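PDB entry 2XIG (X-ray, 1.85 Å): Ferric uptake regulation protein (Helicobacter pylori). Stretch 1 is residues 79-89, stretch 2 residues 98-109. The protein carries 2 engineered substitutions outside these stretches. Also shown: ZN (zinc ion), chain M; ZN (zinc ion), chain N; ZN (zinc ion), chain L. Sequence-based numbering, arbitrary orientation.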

# COMPACT_ATOMS: atom_id res chain seq x y z
N VAL C 79 7.66 18.71 -10.09
CA VAL C 79 7.69 17.50 -9.26
C VAL C 79 6.72 16.42 -9.78
O VAL C 79 5.62 16.73 -10.25
CB VAL C 79 7.40 17.81 -7.77
CG1 VAL C 79 5.98 18.34 -7.58
CG2 VAL C 79 7.64 16.59 -6.89
N LEU C 80 7.15 15.17 -9.72
CA LEU C 80 6.32 14.01 -10.06
C LEU C 80 6.22 13.19 -8.79
O LEU C 80 7.24 12.83 -8.22
CB LEU C 80 7.02 13.18 -11.14
CG LEU C 80 6.39 11.87 -11.64
CD1 LEU C 80 5.00 12.11 -12.22
CD2 LEU C 80 7.29 11.18 -12.65
N GLU C 81 5.00 12.93 -8.32
CA GLU C 81 4.83 12.12 -7.11
C GLU C 81 4.17 10.79 -7.42
O GLU C 81 3.13 10.75 -8.08
CB GLU C 81 3.99 12.87 -6.07
CG GLU C 81 4.31 14.35 -5.95
CD GLU C 81 3.42 15.06 -4.94
OE1 GLU C 81 2.97 16.19 -5.24
OE2 GLU C 81 3.16 14.49 -3.85
N THR C 82 4.77 9.69 -6.97
CA THR C 82 4.06 8.41 -6.88
C THR C 82 4.50 7.66 -5.63
O THR C 82 5.60 7.89 -5.11
CB THR C 82 4.25 7.50 -8.12
OG1 THR C 82 5.52 6.83 -8.06
CG2 THR C 82 4.13 8.29 -9.43
N SER C 83 3.65 6.77 -5.14
CA SER C 83 4.01 5.97 -3.99
C SER C 83 5.25 5.14 -4.30
O SER C 83 6.13 4.99 -3.46
CB SER C 83 2.84 5.07 -3.56
OG SER C 83 2.37 4.27 -4.63
N LYS C 84 5.33 4.63 -5.52
CA LYS C 84 6.42 3.73 -5.89
C LYS C 84 7.77 4.43 -6.02
O LYS C 84 8.79 3.92 -5.54
CB LYS C 84 6.08 2.98 -7.19
CG LYS C 84 6.95 1.75 -7.43
CD LYS C 84 8.21 2.10 -8.20
CE LYS C 84 9.42 1.36 -7.64
NZ LYS C 84 9.13 -0.08 -7.35
N SER C 85 7.78 5.60 -6.65
CA SER C 85 9.00 6.35 -6.90
C SER C 85 9.22 7.47 -5.89
O SER C 85 10.28 8.09 -5.86
CB SER C 85 8.96 6.95 -8.30
OG SER C 85 7.94 7.93 -8.40
N GLY C 86 8.21 7.76 -5.07
CA GLY C 86 8.27 8.90 -4.18
C GLY C 86 8.24 10.17 -5.00
O GLY C 86 7.73 10.18 -6.12
N ARG C 87 8.79 11.25 -4.46
CA ARG C 87 8.84 12.53 -5.17
C ARG C 87 10.09 12.60 -6.02
O ARG C 87 11.19 12.32 -5.54
CB ARG C 87 8.79 13.71 -4.19
CG ARG C 87 7.43 13.92 -3.53
CD ARG C 87 7.48 15.02 -2.47
NE ARG C 87 7.32 16.36 -3.04
CZ ARG C 87 6.17 17.03 -3.08
NH1 ARG C 87 5.07 16.48 -2.58
NH2 ARG C 87 6.12 18.24 -3.62
N ARG C 88 9.94 12.97 -7.29
CA ARG C 88 11.09 13.13 -8.15
C ARG C 88 10.97 14.44 -8.94
O ARG C 88 9.87 14.87 -9.24
CB ARG C 88 11.27 11.92 -9.06
CG ARG C 88 11.83 10.71 -8.30
CD ARG C 88 12.20 9.56 -9.19
NE ARG C 88 13.42 8.90 -8.71
CZ ARG C 88 13.50 8.18 -7.60
NH1 ARG C 88 12.42 8.01 -6.84
NH2 ARG C 88 14.65 7.62 -7.23
N TYR C 89 12.11 15.04 -9.23
CA TYR C 89 12.14 16.41 -9.74
C TYR C 89 12.80 16.53 -11.10
O TYR C 89 13.69 15.74 -11.45
CB TYR C 89 12.86 17.32 -8.75
CG TYR C 89 12.12 17.54 -7.45
CD1 TYR C 89 11.31 18.65 -7.27
CD2 TYR C 89 12.23 16.63 -6.39
CE1 TYR C 89 10.62 18.86 -6.09
CE2 TYR C 89 11.54 16.83 -5.21
CZ TYR C 89 10.74 17.94 -5.07
OH TYR C 89 10.05 18.15 -3.90
N ASP C 98 3.72 13.78 -20.29
CA ASP C 98 3.11 13.01 -19.22
C ASP C 98 4.04 11.87 -18.88
O ASP C 98 5.12 11.78 -19.45
CB ASP C 98 1.77 12.54 -19.70
CG ASP C 98 0.91 13.69 -20.18
OD1 ASP C 98 0.53 14.51 -19.34
OD2 ASP C 98 0.65 13.79 -21.40
N HIS C 99 3.64 11.00 -17.96
CA HIS C 99 4.60 10.05 -17.43
C HIS C 99 4.13 8.61 -17.35
O HIS C 99 3.00 8.34 -16.94
CB HIS C 99 5.05 10.47 -16.03
CG HIS C 99 5.73 11.79 -16.00
ND1 HIS C 99 5.05 12.97 -15.76
CD2 HIS C 99 7.03 12.14 -16.20
CE1 HIS C 99 5.90 13.98 -15.78
NE2 HIS C 99 7.11 13.50 -16.05
N ILE C 100 5.02 7.72 -17.74
CA ILE C 100 4.87 6.29 -17.51
C ILE C 100 5.84 5.92 -16.39
O ILE C 100 6.98 6.35 -16.39
CB ILE C 100 5.21 5.52 -18.80
CG1 ILE C 100 4.10 5.70 -19.83
CG2 ILE C 100 5.44 4.04 -18.53
CD1 ILE C 100 4.53 5.48 -21.27
N ILE C 101 5.38 5.13 -15.42
CA ILE C 101 6.22 4.76 -14.28
C ILE C 101 6.14 3.26 -14.06
O ILE C 101 5.05 2.71 -13.95
CB ILE C 101 5.76 5.47 -12.98
CG1 ILE C 101 5.68 6.99 -13.16
CG2 ILE C 101 6.67 5.09 -11.80
CD1 ILE C 101 4.29 7.48 -13.47
N CYS C 102 7.29 2.60 -14.01
CA CYS C 102 7.32 1.16 -13.81
C CYS C 102 7.15 0.83 -12.33
O CYS C 102 7.90 1.31 -11.49
CB CYS C 102 8.64 0.56 -14.31
SG CYS C 102 8.69 -1.22 -14.03
N LEU C 103 6.16 0.00 -12.03
CA LEU C 103 5.86 -0.37 -10.65
C LEU C 103 6.93 -1.25 -10.02
O LEU C 103 6.98 -1.39 -8.80
CB LEU C 103 4.53 -1.10 -10.57
CG LEU C 103 3.32 -0.22 -10.85
CD1 LEU C 103 2.16 -1.07 -11.31
CD2 LEU C 103 2.96 0.60 -9.61
N HIS C 104 7.78 -1.85 -10.84
CA HIS C 104 8.77 -2.79 -10.32
C HIS C 104 10.12 -2.12 -10.07
O HIS C 104 10.70 -2.27 -9.00
CB HIS C 104 8.91 -4.01 -11.23
CG HIS C 104 9.79 -5.08 -10.66
ND1 HIS C 104 9.51 -5.72 -9.47
CD2 HIS C 104 10.95 -5.62 -11.11
CE1 HIS C 104 10.46 -6.60 -9.21
NE2 HIS C 104 11.34 -6.57 -10.19
N CYS C 105 10.60 -1.37 -11.06
CA CYS C 105 11.94 -0.78 -10.97
C CYS C 105 11.93 0.74 -10.78
O CYS C 105 12.97 1.35 -10.54
CB CYS C 105 12.78 -1.15 -12.19
SG CYS C 105 12.38 -0.21 -13.70
N GLY C 106 10.75 1.35 -10.88
CA GLY C 106 10.61 2.77 -10.61
C GLY C 106 11.03 3.68 -11.76
O GLY C 106 10.96 4.91 -11.64
N LYS C 107 11.46 3.09 -12.86
CA LYS C 107 11.86 3.85 -14.04
C LYS C 107 10.73 4.75 -14.53
O LYS C 107 9.57 4.36 -14.53
CB LYS C 107 12.26 2.87 -15.15
CG LYS C 107 12.44 3.47 -16.52
CD LYS C 107 12.59 2.36 -17.56
CE LYS C 107 13.72 1.43 -17.16
NZ LYS C 107 13.83 0.28 -18.09
N ILE C 108 11.09 5.96 -14.98
CA ILE C 108 10.10 6.90 -15.51
C ILE C 108 10.35 7.12 -16.98
O ILE C 108 11.48 7.37 -17.40
CB ILE C 108 10.13 8.25 -14.76
CG1 ILE C 108 9.71 8.06 -13.30
CG2 ILE C 108 9.23 9.28 -15.45
CD1 ILE C 108 10.22 9.15 -12.37
N ILE C 109 9.29 7.00 -17.77
CA ILE C 109 9.36 7.22 -19.21
C ILE C 109 8.46 8.40 -19.55
O ILE C 109 7.30 8.44 -19.14
CB ILE C 109 8.92 5.97 -19.99
CG1 ILE C 109 9.91 4.82 -19.78
CG2 ILE C 109 8.77 6.27 -21.48
CD1 ILE C 109 9.44 3.50 -20.33
ZN ZN M . 10.91 -1.71 -14.71
ZN ZN N . -0.40 15.65 -21.40
ZN ZN L . 8.86 14.56 -16.53

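The polar link between the two stretches rests on one side chain, that of K84, which reaches from the turn between strands 79-82 and 86-89 into the loop that follows strand 98-102. Its ammonium nitrogen donates a hydrogen bond to the backbone carbonyl of L103 (K84 NZ to L103 O, 2.9 Å) and a weak one to that of H104 (K84 NZ to H104 O, 3.2 Å). Because both acceptors are main-chain oxygens, the contact depends on the shape of the loop rather than on the side chains of L103 and H104, whose CA-to-CB bonds point away.

That shape is held by zinc and by backbone bonds. C102 SG and C105 SG bind the chain M ion at 2.4 and 2.3 Å, and C102 SG also accepts hydrogen bonds from H104 N (3.4 Å) and C105 N (3.5 Å), while G106 N bonds to C102 O at 2.9 Å. The aliphatic part of K84 lies against this turn, with CD 3.5 Å from G106 CA. G106 has a positive phi, and a CB there would sit only 3.2 Å from K84 CE.

Each stretch forms its own hairpin: L80 pairs with R88 and T82 with G86 in the first, I100 with I109 in the second. No backbone hydrogen bond joins the hairpins; side chains fill the space between them.

L80 is central to this packing. Its CD2 lies 3.6 Å from I108 CD1 and forms a CH-pi contact over the face of the H99 imidazole, 3.9 Å from the ring centroid. The same histidine binds the chain L zinc through NE2 at 2.1 Å, so the leucine packs against a metal-anchored ring. Farther out, R88 CD approaches I108 CD1 at 3.8 Å, and T82 CG2 meets I101 CD1 at 4.1 Å. Together the contacts bury 472 Å², counting both sides.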